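Local coordinates for protein oxygen-independent coproporphyrinogen III oxidase (Escherichia coli, PDB 1OLT) that catalyses the anaerobic oxidative decarboxylation of two propionate groups of coproporphyrinogen III to vinyls, using S-adenosylmethionine and a [4Fe-4S] cluster in heme biosynthesis, at residues 164-178 and 203-217. Numbering follows the deposited sequence. Where two conformers were deposited one is given.
Sequences FNRLSMGVQDFNKEV and FTSTNIDLIYGLPKQ. With SAM (S-adenosylmethionine), chain C.
D209 O accepts hydrogen bonds from V171 N at 3.0 Å and Q172 N at 2.9 Å, which marks a beta bulge between parallel strands 166-172 and 207-212 of the radical SAM core. Before it the ladder is regular: N207 N gives to L167 O, M169 N to N207 O and D209 N to M169 O. Past it, I211 N reaches a lone pair of Q172 O. At the bulge the Q172 side chain bends at chi2 (-54°), and its carboxamide reaches the ligand: NE2 donates to SAM O2' (2.8 Å). SAM O3' lies 2.8 Å from both Q172 OE1 and D209 OD2, which compete for its single proton. D209 OD2 also accepts from a water that touches S168 OG. G170 suits its place because a CB would clash with the SAM carboxylate. Farther on, Q217 NE2 donates to I211 O and D173 OD2 (2.8 Å), the latter met from above the carboxylate plane; D173 OD1 accepts from N175 N, an Asx turn, and pairs with T225. At the other end L167 CD2 sits over the F203 ring face, a CH-pi contact. The Q172 carboxamide and D209 carboxylate thus offer the ribose diol one donor and two acceptors, matching their role in binding this SAM.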
loop_
_atom_site.group_PDB
_atom_site.type_symbol
_atom_site.label_atom_id
_atom_site.label_comp_id
_atom_site.label_asym_id
_atom_site.label_seq_id
_atom_site.Cartn_x
_atom_site.Cartn_y
_atom_site.Cartn_z
ATOM N N PHE A 164 3.784 -10.228 -15.908
ATOM C CA PHE A 164 3.382 -8.995 -15.178
ATOM C C PHE A 164 2.412 -8.181 -16.022
ATOM O O PHE A 164 2.626 -8.035 -17.212
ATOM C CB PHE A 164 4.570 -8.164 -14.779
ATOM C CG PHE A 164 5.357 -8.750 -13.634
ATOM C CD1 PHE A 164 6.372 -9.671 -13.864
ATOM C CD2 PHE A 164 5.072 -8.416 -12.327
ATOM C CE1 PHE A 164 7.077 -10.171 -12.818
ATOM C CE2 PHE A 164 5.773 -8.988 -11.272
ATOM C CZ PHE A 164 6.790 -9.829 -11.533
ATOM N N ASN A 165 1.336 -7.709 -15.415
ATOM C CA ASN A 165 0.314 -6.893 -16.120
ATOM C C ASN A 165 -0.018 -5.526 -15.490
ATOM O O ASN A 165 -0.854 -4.753 -16.052
ATOM C CB ASN A 165 -0.959 -7.710 -16.394
ATOM C CG ASN A 165 -1.474 -8.480 -15.171
ATOM O OD1 ASN A 165 -1.397 -8.031 -14.033
ATOM N ND2 ASN A 165 -2.041 -9.632 -15.432
ATOM N N ARG A 166 0.573 -5.273 -14.324
ATOM C CA ARG A 166 0.453 -4.016 -13.677
ATOM C C ARG A 166 1.767 -3.550 -13.105
ATOM O O ARG A 166 2.524 -4.302 -12.580
ATOM C CB ARG A 166 -0.500 -4.082 -12.533
ATOM C CG ARG A 166 -1.772 -4.729 -12.899
ATOM C CD ARG A 166 -2.870 -4.298 -12.105
ATOM N NE ARG A 166 -4.138 -4.590 -12.766
ATOM C CZ ARG A 166 -5.260 -4.527 -12.132
ATOM N NH1 ARG A 166 -5.245 -4.142 -10.848
ATOM N NH2 ARG A 166 -6.407 -4.833 -12.771
ATOM N N LEU A 167 2.008 -2.251 -13.187
ATOM C CA LEU A 167 3.193 -1.661 -12.570
ATOM C C LEU A 167 2.905 -0.323 -11.866
ATOM O O LEU A 167 1.972 0.408 -12.238
ATOM C CB LEU A 167 4.332 -1.523 -13.589
ATOM C CG LEU A 167 4.502 -0.410 -14.621
ATOM C CD1 LEU A 167 4.850 0.988 -14.100
ATOM C CD2 LEU A 167 5.601 -0.877 -15.594
ATOM N N SER A 168 3.775 -0.013 -10.912
ATOM C CA SER A 168 3.805 1.206 -10.150
ATOM C C SER A 168 5.235 1.740 -10.271
ATOM O O SER A 168 6.223 0.955 -10.216
ATOM C CB SER A 168 3.438 0.924 -8.716
ATOM O OG SER A 168 3.461 2.138 -8.033
ATOM N N MET A 169 5.367 3.048 -10.485
ATOM C CA MET A 169 6.647 3.658 -10.690
ATOM C C MET A 169 6.779 4.844 -9.768
ATOM O O MET A 169 5.927 5.724 -9.743
ATOM C CB MET A 169 6.761 4.078 -12.152
ATOM C CG MET A 169 7.992 4.873 -12.544
ATOM S SD MET A 169 7.975 5.404 -14.315
ATOM C CE MET A 169 7.577 3.804 -15.059
ATOM N N GLY A 170 7.867 4.874 -9.015
ATOM C CA GLY A 170 8.163 6.009 -8.181
ATOM C C GLY A 170 8.648 7.189 -9.005
ATOM O O GLY A 170 9.551 7.044 -9.803
ATOM N N VAL A 171 8.084 8.355 -8.775
ATOM C CA VAL A 171 8.591 9.609 -9.373
ATOM C C VAL A 171 8.998 10.632 -8.291
ATOM O O VAL A 171 10.085 11.213 -8.329
ATOM C CB VAL A 171 7.542 10.180 -10.371
ATOM C CG1 VAL A 171 7.864 11.596 -10.813
ATOM C CG2 VAL A 171 7.383 9.229 -11.609
ATOM N N GLN A 172 8.137 10.777 -7.292
ATOM C CA GLN A 172 8.302 11.648 -6.157
ATOM C C GLN A 172 8.115 13.112 -6.501
ATOM O O GLN A 172 7.178 13.750 -5.975
ATOM C CB GLN A 172 9.603 11.378 -5.367
ATOM C CG GLN A 172 10.092 9.930 -5.421
ATOM C CD GLN A 172 9.097 8.881 -5.025
ATOM O OE1 GLN A 172 9.416 7.706 -5.081
ATOM N NE2 GLN A 172 7.934 9.271 -4.606
ATOM N N ASP A 173 8.964 13.647 -7.360
ATOM C CA ASP A 173 8.813 14.997 -7.899
ATOM C C ASP A 173 9.695 15.080 -9.153
ATOM O O ASP A 173 10.763 14.415 -9.191
ATOM C CB ASP A 173 9.283 15.998 -6.843
ATOM C CG ASP A 173 8.786 17.430 -7.094
ATOM O OD1 ASP A 173 8.403 17.764 -8.236
ATOM O OD2 ASP A 173 8.763 18.306 -6.184
ATOM N N PHE A 174 9.259 15.858 -10.146
ATOM C CA PHE A 174 10.063 16.232 -11.299
ATOM C C PHE A 174 10.985 17.440 -11.080
ATOM O O PHE A 174 11.942 17.662 -11.850
ATOM C CB PHE A 174 9.154 16.600 -12.506
ATOM C CG PHE A 174 8.591 15.415 -13.197
ATOM C CD1 PHE A 174 9.428 14.433 -13.665
ATOM C CD2 PHE A 174 7.214 15.263 -13.362
ATOM C CE1 PHE A 174 8.910 13.279 -14.356
ATOM C CE2 PHE A 174 6.673 14.087 -14.034
ATOM C CZ PHE A 174 7.525 13.113 -14.527
ATOM N N ASN A 175 10.728 18.202 -10.037
ATOM C CA ASN A 175 11.537 19.377 -9.718
ATOM C C ASN A 175 13.000 19.001 -9.412
ATOM O O ASN A 175 13.296 18.154 -8.531
ATOM C CB ASN A 175 10.908 20.087 -8.521
ATOM C CG ASN A 175 11.616 21.383 -8.174
ATOM O OD1 ASN A 175 12.796 21.380 -7.722
ATOM N ND2 ASN A 175 10.941 22.511 -8.455
ATOM N N LYS A 176 13.913 19.586 -10.164
ATOM C CA LYS A 176 15.316 19.227 -10.101
ATOM C C LYS A 176 16.023 19.601 -8.774
ATOM O O LYS A 176 16.863 18.889 -8.318
ATOM C CB LYS A 176 16.079 19.882 -11.307
ATOM C CG LYS A 176 15.498 19.411 -12.708
ATOM C CD LYS A 176 15.460 17.827 -12.824
ATOM C CE LYS A 176 16.787 17.155 -12.992
ATOM N NZ LYS A 176 16.567 15.713 -13.152
ATOM N N GLU A 177 15.685 20.736 -8.192
ATOM C CA GLU A 177 16.228 21.120 -6.873
ATOM C C GLU A 177 15.763 20.146 -5.801
ATOM O O GLU A 177 16.539 19.708 -4.987
ATOM C CB GLU A 177 15.825 22.559 -6.525
ATOM C CG GLU A 177 16.244 22.955 -5.147
ATOM C CD GLU A 177 15.880 24.406 -4.801
ATOM O OE1 GLU A 177 14.832 24.919 -5.206
ATOM O OE2 GLU A 177 16.654 25.010 -4.066
ATOM N N VAL A 178 14.488 19.797 -5.805
ATOM C CA VAL A 178 13.948 18.841 -4.862
ATOM C C VAL A 178 14.687 17.481 -5.008
ATOM O O VAL A 178 15.115 16.861 -3.999
ATOM C CB VAL A 178 12.444 18.665 -5.044
ATOM C CG1 VAL A 178 11.940 17.576 -4.156
ATOM C CG2 VAL A 178 11.722 20.013 -4.768
ATOM N N PHE A 203 0.795 -2.868 -20.528
ATOM C CA PHE A 203 0.534 -2.630 -19.096
ATOM C C PHE A 203 -0.687 -1.678 -18.951
ATOM O O PHE A 203 -0.811 -0.735 -19.726
ATOM C CB PHE A 203 1.698 -2.011 -18.395
ATOM C CG PHE A 203 2.778 -2.971 -18.052
ATOM C CD1 PHE A 203 2.733 -3.687 -16.872
ATOM C CD2 PHE A 203 3.864 -3.141 -18.922
ATOM C CE1 PHE A 203 3.756 -4.602 -16.541
ATOM C CE2 PHE A 203 4.916 -4.003 -18.615
ATOM C CZ PHE A 203 4.873 -4.779 -17.432
ATOM N N THR A 204 -1.583 -1.995 -18.018
ATOM C CA THR A 204 -2.760 -1.141 -17.683
ATOM C C THR A 204 -2.759 -0.857 -16.214
ATOM O O THR A 204 -2.082 -1.484 -15.468
ATOM C CB THR A 204 -4.095 -1.830 -18.027
ATOM O OG1 THR A 204 -4.122 -3.120 -17.428
ATOM C CG2 THR A 204 -4.219 -2.129 -19.483
ATOM N N SER A 205 -3.569 0.084 -15.760
ATOM C CA SER A 205 -3.580 0.485 -14.339
ATOM C C SER A 205 -2.251 0.934 -13.811
ATOM O O SER A 205 -1.933 0.709 -12.638
ATOM C CB SER A 205 -4.078 -0.645 -13.439
ATOM O OG SER A 205 -5.364 -1.054 -13.841
ATOM N N THR A 206 -1.449 1.570 -14.659
ATOM C CA THR A 206 -0.145 2.079 -14.219
ATOM C C THR A 206 -0.236 3.232 -13.217
ATOM O O THR A 206 -0.881 4.261 -13.483
ATOM C CB THR A 206 0.647 2.528 -15.431
ATOM O OG1 THR A 206 0.939 1.374 -16.220
ATOM C CG2 THR A 206 1.969 3.024 -15.060
ATOM N N ASN A 207 0.448 3.065 -12.091
ATOM C CA ASN A 207 0.477 4.025 -11.010
ATOM C C ASN A 207 1.792 4.752 -10.997
ATOM O O ASN A 207 2.867 4.134 -11.253
ATOM C CB ASN A 207 0.250 3.300 -9.670
ATOM C CG ASN A 207 0.392 4.220 -8.496
ATOM O OD1 ASN A 207 1.437 4.259 -7.798
ATOM N ND2 ASN A 207 -0.584 5.031 -8.307
ATOM N N ILE A 208 1.748 6.054 -10.731
ATOM C CA ILE A 208 2.933 6.754 -10.253
ATOM C C ILE A 208 2.812 7.297 -8.815
ATOM O O ILE A 208 1.714 7.827 -8.395
ATOM C CB ILE A 208 3.369 7.846 -11.171
ATOM C CG1 ILE A 208 2.481 9.002 -11.144
ATOM C CG2 ILE A 208 3.510 7.393 -12.637
ATOM C CD1 ILE A 208 3.208 10.190 -11.533
ATOM N N ASP A 209 3.905 7.208 -8.054
ATOM C CA ASP A 209 4.006 7.806 -6.738
ATOM C C ASP A 209 4.617 9.201 -6.800
ATOM O O ASP A 209 5.625 9.429 -7.509
ATOM C CB ASP A 209 4.896 7.000 -5.805
ATOM C CG ASP A 209 4.441 5.584 -5.589
ATOM O OD1 ASP A 209 3.233 5.256 -5.698
ATOM O OD2 ASP A 209 5.285 4.711 -5.219
ATOM N N LEU A 210 3.961 10.139 -6.114
ATOM C CA LEU A 210 4.434 11.450 -5.877
ATOM C C LEU A 210 4.450 11.676 -4.356
ATOM O O LEU A 210 3.691 11.036 -3.617
ATOM C CB LEU A 210 3.590 12.521 -6.550
ATOM C CG LEU A 210 3.468 12.452 -8.063
ATOM C CD1 LEU A 210 2.380 13.460 -8.585
ATOM C CD2 LEU A 210 4.793 12.746 -8.635
ATOM N N ILE A 211 5.336 12.559 -3.903
ATOM C CA ILE A 211 5.346 12.996 -2.498
ATOM C C ILE A 211 5.293 14.505 -2.397
ATOM O O ILE A 211 6.041 15.227 -3.091
ATOM C CB ILE A 211 6.576 12.489 -1.743
ATOM C CG1 ILE A 211 6.756 10.986 -1.885
ATOM C CG2 ILE A 211 6.536 12.921 -0.294
ATOM C CD1 ILE A 211 8.144 10.497 -1.327
ATOM N N TYR A 212 4.389 15.001 -1.531
ATOM C CA TYR A 212 4.307 16.445 -1.220
ATOM C C TYR A 212 4.774 16.673 0.220
ATOM O O TYR A 212 4.582 15.834 1.091
ATOM C CB TYR A 212 2.912 17.047 -1.509
ATOM C CG TYR A 212 1.826 16.697 -0.533
ATOM C CD1 TYR A 212 1.136 15.539 -0.653
ATOM C CD2 TYR A 212 1.513 17.552 0.524
ATOM C CE1 TYR A 212 0.157 15.208 0.219
ATOM C CE2 TYR A 212 0.494 17.229 1.419
ATOM C CZ TYR A 212 -0.133 16.032 1.268
ATOM O OH TYR A 212 -1.124 15.674 2.125
ATOM N N GLY A 213 5.423 17.785 0.452
ATOM C CA GLY A 213 6.099 18.057 1.740
ATOM C C GLY A 213 7.624 17.858 1.756
ATOM O O GLY A 213 8.259 17.923 2.788
ATOM N N LEU A 214 8.203 17.571 0.598
ATOM C CA LEU A 214 9.645 17.416 0.464
ATOM C C LEU A 214 10.320 18.770 0.526
ATOM O O LEU A 214 9.681 19.776 0.256
ATOM C CB LEU A 214 9.957 16.723 -0.861
ATOM C CG LEU A 214 9.558 15.281 -1.028
ATOM C CD1 LEU A 214 9.872 14.749 -2.396
ATOM C CD2 LEU A 214 10.193 14.320 0.024
ATOM N N PRO A 215 11.641 18.809 0.833
ATOM C CA PRO A 215 12.369 20.061 0.939
ATOM C C PRO A 215 12.286 20.886 -0.296
ATOM O O PRO A 215 12.414 20.429 -1.397
ATOM C CB PRO A 215 13.814 19.635 1.231
ATOM C CG PRO A 215 13.881 18.251 0.849
ATOM C CD PRO A 215 12.512 17.635 1.094
ATOM N N LYS A 216 12.054 22.149 -0.062
ATOM C CA LYS A 216 11.944 23.196 -1.079
ATOM C C LYS A 216 10.695 23.129 -1.965
ATOM O O LYS A 216 10.541 23.971 -2.823
ATOM C CB LYS A 216 13.223 23.325 -1.952
ATOM C CG LYS A 216 14.488 23.707 -1.158
ATOM C CD LYS A 216 14.347 25.139 -0.607
ATOM C CE LYS A 216 15.707 25.760 -0.254
ATOM N NZ LYS A 216 15.491 27.224 -0.044
ATOM N N GLN A 217 9.766 22.208 -1.735
ATOM C CA GLN A 217 8.490 22.231 -2.501
ATOM C C GLN A 217 7.618 23.360 -2.024
ATOM O O GLN A 217 7.541 23.618 -0.814
ATOM C CB GLN A 217 7.701 20.943 -2.309
ATOM C CG GLN A 217 8.324 19.761 -3.017
ATOM C CD GLN A 217 7.479 18.498 -2.812
ATOM O OE1 GLN A 217 6.772 18.368 -1.752
ATOM N NE2 GLN A 217 7.527 17.579 -3.756
HETATM N N SAM C . 11.764 1.578 -5.022
HETATM C CA SAM C . 10.915 2.106 -6.082
HETATM C C SAM C . 11.029 3.622 -6.283
HETATM O O SAM C . 11.509 4.339 -5.338
HETATM O OXT SAM C . 10.708 4.015 -7.386
HETATM C CB SAM C . 9.467 1.768 -5.677
HETATM C CG SAM C . 8.660 2.676 -4.789
HETATM S SD SAM C . 9.145 2.732 -3.082
HETATM C CE SAM C . 9.152 1.017 -2.544
HETATM C "C5'" SAM C . 7.497 3.067 -2.252
HETATM C "C4'" SAM C . 6.983 4.545 -2.127
HETATM O "O4'" SAM C . 6.932 5.029 -0.791
HETATM C "C3'" SAM C . 7.875 5.556 -2.808
HETATM O "O3'" SAM C . 7.788 5.535 -4.237
HETATM C "C2'" SAM C . 7.487 6.879 -2.135
HETATM O "O2'" SAM C . 6.489 7.563 -2.892
HETATM C "C1'" SAM C . 6.883 6.439 -0.824
HETATM N N9 SAM C . 7.595 6.924 0.341
HETATM C C8 SAM C . 8.791 6.424 0.788
HETATM N N7 SAM C . 9.146 7.074 1.892
HETATM C C5 SAM C . 8.159 7.985 2.171
HETATM C C6 SAM C . 7.989 8.928 3.199
HETATM N N6 SAM C . 8.864 9.086 4.192
HETATM N N1 SAM C . 6.864 9.703 3.177
HETATM C C2 SAM C . 5.925 9.556 2.150
HETATM N N3 SAM C . 6.078 8.643 1.163
HETATM C C4 SAM C . 7.191 7.882 1.178
HETATM O O HOH W 1 -2.109 -5.053 -18.188
HETATM O O HOH W 2 0.645 -1.057 -15.431
HETATM O O HOH W 3 5.581 2.295 -6.487
#